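Local structure of saframycin Mx1 synthetase B (Legionella pneumophila subsp. pneumophila, 3KXW) at residues A[5-10]-A[18-23]; A[27-32]-A[41-46]; A[208-213]-A[236-241]. The protein belongs to the AMP-binding enzyme family of the ANL clan and holds 5'-O-[(S)-(dodecanoyloxy)(hydroxy)phosphoryl]adenosine in a pocket. All blocks are in the same frame, centred on the assembly; numbering follows the deposited sequence.

Contact 1 (A[5-10]-A[18-23])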
loop_
_atom_site.group_PDB
_atom_site.type_symbol
_atom_site.label_atom_id
_atom_site.label_comp_id
_atom_site.label_asym_id
_atom_site.label_seq_id
_atom_site.Cartn_x
_atom_site.Cartn_y
_atom_site.Cartn_z
ATOM N N LYS A 5 11.164 -28.369 4.194
ATOM C CA LYS A 5 12.593 -28.058 4.203
ATOM C C LYS A 5 13.164 -27.790 2.821
ATOM O O LYS A 5 14.003 -26.908 2.648
ATOM C CB LYS A 5 13.400 -29.157 4.906
ATOM C CG LYS A 5 13.179 -29.208 6.414
ATOM C CD LYS A 5 13.390 -27.836 7.077
ATOM C CE LYS A 5 14.844 -27.375 6.976
ATOM N NZ LYS A 5 15.195 -26.399 8.050
ATOM N N GLU A 6 12.709 -28.554 1.837
ATOM C CA GLU A 6 13.187 -28.392 0.469
ATOM C C GLU A 6 12.949 -26.947 -0.036
ATOM O O GLU A 6 13.786 -26.366 -0.744
ATOM C CB GLU A 6 12.503 -29.443 -0.422
ATOM C CG GLU A 6 13.333 -29.972 -1.602
ATOM C CD GLU A 6 12.769 -31.277 -2.190
ATOM O OE1 GLU A 6 12.534 -32.236 -1.401
ATOM O OE2 GLU A 6 12.562 -31.354 -3.441
ATOM N N TYR A 7 11.826 -26.347 0.353
ATOM C CA TYR A 7 11.567 -24.959 -0.035
ATOM C C TYR A 7 12.412 -23.938 0.750
ATOM O O TYR A 7 12.845 -22.901 0.205
ATOM C CB TYR A 7 10.072 -24.627 0.087
ATOM C CG TYR A 7 9.192 -25.547 -0.731
ATOM C CD1 TYR A 7 9.347 -25.634 -2.108
ATOM C CD2 TYR A 7 8.221 -26.341 -0.126
ATOM C CE1 TYR A 7 8.561 -26.471 -2.865
ATOM C CE2 TYR A 7 7.430 -27.189 -0.879
ATOM C CZ TYR A 7 7.602 -27.236 -2.249
ATOM O OH TYR A 7 6.830 -28.055 -3.027
ATOM N N LEU A 8 12.644 -24.220 2.028
ATOM C CA LEU A 8 13.474 -23.344 2.856
ATOM C C LEU A 8 14.886 -23.251 2.304
ATOM O O LEU A 8 15.580 -22.247 2.499
ATOM C CB LEU A 8 13.499 -23.838 4.308
ATOM C CG LEU A 8 12.194 -23.608 5.080
ATOM C CD1 LEU A 8 12.253 -24.120 6.534
ATOM C CD2 LEU A 8 11.832 -22.129 5.038
ATOM N N GLN A 9 15.302 -24.296 1.597
ATOM C CA GLN A 9 16.664 -24.387 1.098
ATOM C C GLN A 9 16.883 -23.592 -0.193
ATOM O O GLN A 9 18.025 -23.321 -0.577
ATOM C CB GLN A 9 17.067 -25.859 0.922
ATOM C CG GLN A 9 17.298 -26.588 2.267
ATOM C CD GLN A 9 17.378 -28.119 2.134
ATOM O OE1 GLN A 9 17.357 -28.664 1.026
ATOM N NE2 GLN A 9 17.455 -28.811 3.270
ATOM N N CYS A 10 15.797 -23.202 -0.854
ATOM C CA CYS A 10 15.911 -22.487 -2.122
ATOM C C CYS A 10 16.520 -21.117 -1.887
ATOM O O CYS A 10 16.279 -20.496 -0.859
ATOM C CB CYS A 10 14.540 -22.332 -2.800
ATOM S SG CYS A 10 13.814 -23.860 -3.396
ATOM N N ARG A 18 9.690 -22.949 -9.119
ATOM C CA ARG A 18 10.071 -24.112 -9.939
ATOM C C ARG A 18 9.789 -25.429 -9.216
ATOM O O ARG A 18 9.266 -26.364 -9.815
ATOM C CB ARG A 18 11.554 -24.070 -10.339
ATOM C CG ARG A 18 11.885 -23.060 -11.460
ATOM C CD ARG A 18 13.376 -23.083 -11.865
ATOM N NE ARG A 18 13.847 -24.421 -12.287
ATOM C CZ ARG A 18 14.646 -25.210 -11.564
ATOM N NH1 ARG A 18 15.087 -24.823 -10.367
ATOM N NH2 ARG A 18 15.026 -26.401 -12.036
ATOM N N LEU A 19 10.162 -25.495 -7.940
ATOM C CA LEU A 19 10.019 -26.719 -7.158
ATOM C C LEU A 19 8.559 -27.018 -6.837
ATOM O O LEU A 19 8.109 -28.158 -6.939
ATOM C CB LEU A 19 10.846 -26.646 -5.881
ATOM C CG LEU A 19 10.943 -27.961 -5.105
ATOM C CD1 LEU A 19 11.552 -29.050 -5.980
ATOM C CD2 LEU A 19 11.786 -27.776 -3.830
ATOM N N ARG A 20 7.813 -25.995 -6.448
ATOM C CA ARG A 20 6.382 -26.182 -6.252
ATOM C C ARG A 20 5.688 -26.705 -7.507
ATOM O O ARG A 20 4.775 -27.518 -7.407
ATOM C CB ARG A 20 5.723 -24.895 -5.778
ATOM C CG ARG A 20 6.078 -24.586 -4.323
ATOM C CD ARG A 20 5.120 -23.613 -3.662
ATOM N NE ARG A 20 5.518 -23.342 -2.285
ATOM C CZ ARG A 20 5.293 -24.130 -1.238
ATOM N NH1 ARG A 20 4.655 -25.297 -1.360
ATOM N NH2 ARG A 20 5.719 -23.744 -0.044
ATOM N N ALA A 21 6.088 -26.196 -8.667
ATOM C CA ALA A 21 5.509 -26.666 -9.933
ATOM C C ALA A 21 5.819 -28.147 -10.243
ATOM O O ALA A 21 5.090 -28.792 -11.011
ATOM C CB ALA A 21 5.923 -25.766 -11.082
ATOM N N LEU A 22 6.887 -28.673 -9.646
ATOM C CA LEU A 22 7.192 -30.109 -9.764
ATOM C C LEU A 22 6.456 -30.958 -8.742
ATOM O O LEU A 22 6.010 -32.060 -9.063
ATOM C CB LEU A 22 8.689 -30.367 -9.615
ATOM C CG LEU A 22 9.614 -29.656 -10.576
ATOM C CD1 LEU A 22 11.019 -30.141 -10.341
ATOM C CD2 LEU A 22 9.170 -29.907 -12.033
ATOM N N HIS A 23 6.361 -30.471 -7.504
ATOM C CA HIS A 23 5.711 -31.218 -6.432
ATOM C C HIS A 23 4.196 -31.179 -6.576
ATOM O O HIS A 23 3.503 -32.144 -6.239
ATOM C CB HIS A 23 6.042 -30.636 -5.050
ATOM C CG HIS A 23 7.382 -31.027 -4.508
ATOM N ND1 HIS A 23 8.552 -30.893 -5.225
ATOM C CD2 HIS A 23 7.745 -31.482 -3.285
ATOM C CE1 HIS A 23 9.573 -31.284 -4.483
ATOM N NE2 HIS A 23 9.110 -31.646 -3.301
#
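Tyr7 reaches from the short helix 5-8 to the side of helix 13-23, where it meets Leu19, Arg20 and His23. The first interaction is a flat stack. The guanidinium of Arg20 lies over one face of the Tyr7 ring, with CZ 3.9 Å from the ring centroid and the two planes 25° apart. This is a cation-pi contact. The stem of Arg20 also takes part, since its CG is 3.4 Å from Tyr7 CE1. NH2 of Arg20 donates onward to the carbonyl of Tyr232, which probably steadies the group over the ring.

The second interaction is aromatic. Tyr7 and His23 meet tip to tip, with the edge of the tyrosine ring toward the histidine face. Their planes are 55° apart, and Tyr7 OH is 3.4 Å from His23 CG.

Apolar packing makes the third. Leu19 CG is anti to its backbone N (chi1 -171°) and lies 3.6 Å from Tyr7 CE1. Its CD2 branch is 3.5 Å from Glu6 CG, and the two side chains cross at about a right angle.

A polar contact comes last. The carboxylate of Glu6 lies at the edge of the His23 ring, with Glu6 OE2 3.2 Å from His23 CE1. No hydrogen bond joins the two segments.

Helix 13-23 packs beyond this contact against helix 43-59, with Arg20 on Tyr43 and Ala21 on Asp47.

Contact 2 (A[27-32]-A[41-46])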
loop_
_atom_site.group_PDB
_atom_site.type_symbol
_atom_site.label_atom_id
_atom_site.label_comp_id
_atom_site.label_asym_id
_atom_site.label_seq_id
_atom_site.Cartn_x
_atom_site.Cartn_y
_atom_site.Cartn_z
ATOM N N LYS A 27 -1.823 -27.599 -8.245
ATOM C CA LYS A 27 -2.259 -26.799 -7.104
ATOM C C LYS A 27 -2.574 -25.373 -7.570
ATOM O O LYS A 27 -1.753 -24.718 -8.214
ATOM C CB LYS A 27 -1.200 -26.780 -5.995
ATOM C CG LYS A 27 -1.638 -26.097 -4.684
ATOM C CD LYS A 27 -0.505 -26.018 -3.646
ATOM C CE LYS A 27 -0.296 -27.344 -2.943
ATOM N NZ LYS A 27 0.849 -27.346 -1.959
ATOM N N LYS A 28 -3.769 -24.906 -7.245
ATOM C CA LYS A 28 -4.169 -23.536 -7.561
ATOM C C LYS A 28 -3.264 -22.552 -6.845
ATOM O O LYS A 28 -3.027 -22.677 -5.657
ATOM C CB LYS A 28 -5.600 -23.258 -7.084
ATOM C CG LYS A 28 -6.653 -24.186 -7.632
ATOM C CD LYS A 28 -8.050 -23.826 -7.069
ATOM C CE LYS A 28 -9.129 -24.720 -7.652
ATOM N NZ LYS A 28 -8.980 -24.778 -9.140
ATOM N N SER A 29 -2.785 -21.546 -7.556
ATOM C CA SER A 29 -1.985 -20.518 -6.911
ATOM C C SER A 29 -2.717 -19.177 -6.846
ATOM O O SER A 29 -3.052 -18.689 -5.766
ATOM C CB SER A 29 -0.649 -20.365 -7.660
ATOM O OG SER A 29 0.098 -19.296 -7.140
ATOM N N CYS A 30 -2.982 -18.591 -8.007
ATOM C CA CYS A 30 -3.520 -17.236 -8.063
ATOM C C CYS A 30 -4.845 -17.204 -8.793
ATOM O O CYS A 30 -4.980 -17.782 -9.873
ATOM C CB CYS A 30 -2.532 -16.308 -8.789
ATOM S SG CYS A 30 -1.040 -15.950 -7.816
ATOM N N THR A 31 -5.813 -16.518 -8.203
ATOM C CA THR A 31 -7.104 -16.315 -8.827
ATOM C C THR A 31 -7.388 -14.820 -8.866
ATOM O O THR A 31 -7.294 -14.129 -7.836
ATOM C CB THR A 31 -8.251 -17.018 -8.051
ATOM O OG1 THR A 31 -8.074 -18.447 -8.077
ATOM C CG2 THR A 31 -9.632 -16.660 -8.653
ATOM N N PHE A 32 -7.753 -14.329 -10.042
ATOM C CA PHE A 32 -8.138 -12.918 -10.179
ATOM C C PHE A 32 -9.612 -12.799 -10.618
ATOM O O PHE A 32 -10.070 -13.531 -11.502
ATOM C CB PHE A 32 -7.184 -12.181 -11.132
ATOM C CG PHE A 32 -7.294 -10.695 -11.050
ATOM C CD1 PHE A 32 -6.621 -9.994 -10.056
ATOM C CD2 PHE A 32 -8.106 -9.998 -11.935
ATOM C CE1 PHE A 32 -6.738 -8.617 -9.960
ATOM C CE2 PHE A 32 -8.234 -8.625 -11.847
ATOM C CZ PHE A 32 -7.545 -7.933 -10.858
HETATM N N MSE A 41 -4.604 -19.542 -12.034
HETATM C CA MSE A 41 -3.433 -20.247 -12.551
HETATM C C MSE A 41 -2.834 -21.149 -11.497
HETATM O O MSE A 41 -2.798 -20.819 -10.308
HETATM C CB MSE A 41 -2.369 -19.301 -13.134
HETATM C CG MSE A 41 -1.820 -18.263 -12.198
HETATM SE SE MSE A 41 -0.382 -17.284 -13.157
HETATM C CE MSE A 41 -0.895 -17.812 -14.977
ATOM N N THR A 42 -2.402 -22.314 -11.948
ATOM C CA THR A 42 -1.793 -23.300 -11.079
ATOM C C THR A 42 -0.300 -23.009 -11.009
ATOM O O THR A 42 0.193 -22.156 -11.734
ATOM C CB THR A 42 -1.982 -24.698 -11.657
ATOM O OG1 THR A 42 -1.345 -24.757 -12.932
ATOM C CG2 THR A 42 -3.477 -25.001 -11.832
ATOM N N TYR A 43 0.424 -23.707 -10.129
ATOM C CA TYR A 43 1.883 -23.566 -10.114
ATOM C C TYR A 43 2.520 -23.966 -11.450
ATOM O O TYR A 43 3.405 -23.284 -11.960
ATOM C CB TYR A 43 2.492 -24.351 -8.952
ATOM C CG TYR A 43 2.479 -23.556 -7.662
ATOM C CD1 TYR A 43 1.465 -23.709 -6.737
ATOM C CD2 TYR A 43 3.471 -22.650 -7.390
ATOM C CE1 TYR A 43 1.448 -22.966 -5.563
ATOM C CE2 TYR A 43 3.471 -21.906 -6.217
ATOM C CZ TYR A 43 2.452 -22.074 -5.309
ATOM O OH TYR A 43 2.431 -21.320 -4.153
ATOM N N GLU A 44 2.061 -25.068 -12.037
ATOM C CA GLU A 44 2.609 -25.464 -13.336
ATOM C C GLU A 44 2.479 -24.320 -14.331
ATOM O O GLU A 44 3.414 -24.016 -15.068
ATOM C CB GLU A 44 1.896 -26.710 -13.863
ATOM C CG GLU A 44 2.242 -27.098 -15.288
ATOM C CD GLU A 44 1.527 -28.369 -15.695
ATOM O OE1 GLU A 44 0.432 -28.274 -16.274
ATOM O OE2 GLU A 44 2.043 -29.465 -15.398
ATOM N N GLN A 45 1.316 -23.686 -14.357
ATOM C CA GLN A 45 1.071 -22.599 -15.317
ATOM C C GLN A 45 1.925 -21.357 -15.034
ATOM O O GLN A 45 2.533 -20.766 -15.944
ATOM C CB GLN A 45 -0.409 -22.215 -15.330
ATOM C CG GLN A 45 -1.339 -23.272 -15.934
ATOM C CD GLN A 45 -2.804 -22.858 -15.840
ATOM O OE1 GLN A 45 -3.310 -22.569 -14.757
ATOM N NE2 GLN A 45 -3.487 -22.823 -16.987
ATOM N N LEU A 46 1.954 -20.953 -13.768
ATOM C CA LEU A 46 2.762 -19.812 -13.369
ATOM C C LEU A 46 4.232 -20.005 -13.774
ATOM O O LEU A 46 4.859 -19.130 -14.375
ATOM C CB LEU A 46 2.622 -19.613 -11.858
ATOM C CG LEU A 46 3.404 -18.482 -11.205
ATOM C CD1 LEU A 46 3.035 -17.139 -11.822
ATOM C CD2 LEU A 46 3.207 -18.482 -9.674
HETATM O O HOH W 1 0.144 -19.784 -4.508
#
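Ser29 sets its CB over one face of the Tyr43 ring, toward the rim. CB is 4.1 Å from the ring centroid and 18° off the normal, a CH-pi contact. With OG anti to the backbone N (chi1 175°), the Ser29 hydroxyl meets a water that donates to Tyr43 OH. Tyr43 OH is also hydrogen-bonded to the carbonyl of Ile231. Ser29 OG also lies 4.1 Å from Leu46 CD2.

Lys27 and Tyr43 lie side by side and point the same way, with Lys27 CD 4.1 Å from Tyr43 CE1. Their backbones are joined too, as Tyr43 N donates to Lys27 O.

Cys30 and Met41, a selenomethionine, point to the same face of the sheet. Cys30 CB is 4.0 Å from Met41 CG, and the selenium end of Met41 then leads away from the partner strand. The bond from Met41 N to Cys30 O is short, at 2.8 Å.

Met41 O is gripped by two donors, Ser29 N at 2.8 Å and Cys30 N at 3.2 Å. Both lie in the carbonyl plane. The register slips by one residue here, so Ser29 and Cys30 together face Met41.

At the end of the strand, Thr42 is the N-cap of helix 43-59. Gln45 N donates to Thr42 OG1, and Thr42 N donates back to Gln45 OE1. The arrangement is a beta hairpin, strands 28-34 and 37-42, with a classic bulge at its open end and a capping box where the second strand turns into a helix.

Contact 3 (A[208-213]-A[236-241]); sequences ETIIFS and QAIMMS
Phe212 and Ile238 sit side by side on neighbouring parallel strands of a beta-alpha-beta unit, in which helix 220-233 connects strand 210-213 to strand 236-239. The axes of the two short strand segments come within 4.7 Å, and their directions differ by 23°.

Phe212 has its CG anti to the backbone N (chi1 -175°), and the ring comes in across the partner strand. Ile238 O lies over one face of the ring, 3.2 Å from Phe212 CD1. The two side chains cross at about a right angle, with Ile238 CG2 3.7 Å from Phe212 CD1. At the ring edge sits the selenium of Met240, a selenomethionine, in a Met-aromatic contact. The Phe212 ring also meets that of His255.

Ile238 turns its other branch to Ile210, with CG1 4.0 Å from Ile210 CG2. Its backbone bonds twice to strand 210-213: N donates to Ile211 O, and O accepts from Ser213 N.

Gln236 begins the pairing. Its O accepts from Ile211 N at 3.0 Å, nearly straight at 169°. The side chain lies on the face of Ile210, Phe212 and Ile238. On the other face, the side chain of Ile211 is about 4 Å from the bound 5'-O-[(S)-(dodecanoyloxy)(hydroxy)phosphoryl]adenosine. At the N-terminal end of the pairing, one water donates to Thr209 O at 2.7 Å and accepts from Gln236 N at 2.9 Å.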
loop_
_atom_site.group_PDB
_atom_site.type_symbol
_atom_site.label_atom_id
_atom_site.label_comp_id
_atom_site.label_asym_id
_atom_site.label_seq_id
_atom_site.Cartn_x
_atom_site.Cartn_y
_atom_site.Cartn_z
ATOM N N GLU A 208 -4.596 -24.514 5.527
ATOM C CA GLU A 208 -5.973 -24.057 5.426
ATOM C C GLU A 208 -6.003 -22.593 4.931
ATOM O O GLU A 208 -7.050 -22.082 4.523
ATOM C CB GLU A 208 -6.633 -24.168 6.792
ATOM C CG GLU A 208 -8.137 -24.115 6.781
ATOM C CD GLU A 208 -8.713 -24.315 8.178
ATOM O OE1 GLU A 208 -8.178 -25.174 8.942
ATOM O OE2 GLU A 208 -9.685 -23.606 8.509
ATOM N N THR A 209 -4.853 -21.929 4.961
ATOM C CA THR A 209 -4.827 -20.477 4.735
ATOM C C THR A 209 -5.295 -20.117 3.335
ATOM O O THR A 209 -4.881 -20.745 2.355
ATOM C CB THR A 209 -3.410 -19.901 4.935
ATOM O OG1 THR A 209 -2.984 -20.124 6.290
ATOM C CG2 THR A 209 -3.387 -18.404 4.615
ATOM N N ILE A 210 -6.160 -19.113 3.232
ATOM C CA ILE A 210 -6.514 -18.551 1.939
ATOM C C ILE A 210 -6.434 -17.029 2.042
ATOM O O ILE A 210 -7.021 -16.422 2.920
ATOM C CB ILE A 210 -7.916 -18.994 1.500
ATOM C CG1 ILE A 210 -7.912 -20.521 1.275
ATOM C CG2 ILE A 210 -8.355 -18.256 0.229
ATOM C CD1 ILE A 210 -9.237 -21.065 0.796
ATOM N N ILE A 211 -5.683 -16.405 1.152
ATOM C CA ILE A 211 -5.579 -14.961 1.242
ATOM C C ILE A 211 -6.491 -14.289 0.234
ATOM O O ILE A 211 -6.535 -14.688 -0.931
ATOM C CB ILE A 211 -4.121 -14.508 1.031
ATOM C CG1 ILE A 211 -3.222 -15.106 2.129
ATOM C CG2 ILE A 211 -4.038 -12.983 0.956
ATOM C CD1 ILE A 211 -1.722 -14.797 1.939
ATOM N N PHE A 212 -7.232 -13.278 0.664
ATOM C CA PHE A 212 -7.946 -12.450 -0.304
ATOM C C PHE A 212 -7.325 -11.054 -0.326
ATOM O O PHE A 212 -6.953 -10.528 0.722
ATOM C CB PHE A 212 -9.448 -12.353 -0.018
ATOM C CG PHE A 212 -10.173 -11.608 -1.073
ATOM C CD1 PHE A 212 -10.653 -12.280 -2.196
ATOM C CD2 PHE A 212 -10.245 -10.215 -1.043
ATOM C CE1 PHE A 212 -11.263 -11.577 -3.223
ATOM C CE2 PHE A 212 -10.845 -9.522 -2.073
ATOM C CZ PHE A 212 -11.355 -10.201 -3.174
ATOM N N SER A 213 -7.199 -10.462 -1.501
ATOM C CA SER A 213 -6.683 -9.109 -1.561
ATOM C C SER A 213 -7.290 -8.282 -2.668
ATOM O O SER A 213 -7.405 -8.756 -3.788
ATOM C CB SER A 213 -5.172 -9.141 -1.725
ATOM O OG SER A 213 -4.630 -7.826 -1.700
ATOM N N GLN A 236 -3.275 -20.295 -1.593
ATOM C CA GLN A 236 -4.056 -19.572 -2.607
ATOM C C GLN A 236 -4.105 -18.061 -2.360
ATOM O O GLN A 236 -4.289 -17.617 -1.219
ATOM C CB GLN A 236 -5.484 -20.099 -2.678
ATOM C CG GLN A 236 -5.650 -21.433 -3.386
ATOM C CD GLN A 236 -7.106 -21.712 -3.679
ATOM O OE1 GLN A 236 -7.772 -22.469 -2.963
ATOM N NE2 GLN A 236 -7.608 -21.101 -4.735
ATOM N N ALA A 237 -3.936 -17.281 -3.430
ATOM C CA ALA A 237 -4.153 -15.839 -3.391
ATOM C C ALA A 237 -5.378 -15.556 -4.254
ATOM O O ALA A 237 -5.406 -15.922 -5.439
ATOM C CB ALA A 237 -2.914 -15.091 -3.940
ATOM N N ILE A 238 -6.412 -14.956 -3.672
ATOM C CA ILE A 238 -7.608 -14.626 -4.445
ATOM C C ILE A 238 -7.733 -13.120 -4.491
ATOM O O ILE A 238 -7.695 -12.478 -3.440
ATOM C CB ILE A 238 -8.912 -15.184 -3.776
ATOM C CG1 ILE A 238 -8.742 -16.657 -3.396
ATOM C CG2 ILE A 238 -10.140 -14.925 -4.687
ATOM C CD1 ILE A 238 -8.695 -17.568 -4.511
HETATM N N MSE A 239 -7.869 -12.543 -5.685
HETATM C CA MSE A 239 -7.679 -11.100 -5.814
HETATM C C MSE A 239 -8.699 -10.378 -6.702
HETATM O O MSE A 239 -9.300 -10.960 -7.593
HETATM C CB MSE A 239 -6.279 -10.814 -6.359
HETATM C CG MSE A 239 -5.153 -11.257 -5.433
HETATM SE SE MSE A 239 -3.504 -11.424 -6.502
HETATM C CE MSE A 239 -3.981 -13.080 -7.477
HETATM N N MSE A 240 -8.861 -9.091 -6.441
HETATM C CA MSE A 240 -9.522 -8.207 -7.377
HETATM C C MSE A 240 -8.788 -6.870 -7.352
HETATM O O MSE A 240 -7.864 -6.664 -6.542
HETATM C CB MSE A 240 -10.988 -8.012 -6.993
HETATM C CG MSE A 240 -11.188 -7.228 -5.708
HETATM SE SE MSE A 240 -13.097 -7.117 -5.246
HETATM C CE MSE A 240 -12.907 -6.144 -3.566
ATOM N N SER A 241 -9.200 -5.951 -8.217
ATOM C CA SER A 241 -8.534 -4.654 -8.293
ATOM C C SER A 241 -9.026 -3.660 -7.234
ATOM O O SER A 241 -10.143 -3.765 -6.741
ATOM C CB SER A 241 -8.745 -4.045 -9.674
ATOM O OG SER A 241 -10.104 -3.679 -9.841
HETATM O O HOH W 2 -4.538 -22.249 0.146
#

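The three contacts follow one another along the chain, and none nests in or crosses another. Contact 1 closes the turn from helix 5-8 into helix 13-23. Contact 2 then closes the hairpin of strands 28-34 and 37-42. Much later, contact 3 closes the longer excursion through helix 220-233. Contacts 1 and 2 touch where Arg20 CD packs 3.5 Å from Tyr43 CE2. Contacts 2 and 3 share a sheet, since strand 28-34 runs parallel beside strand 236-239 and places the hairpin next to the beta-alpha-beta unit. Helix 220-233 meets all three: its C-terminal end accepts bonds from contacts 1 and 2, and it is the connection that contact 3 closes.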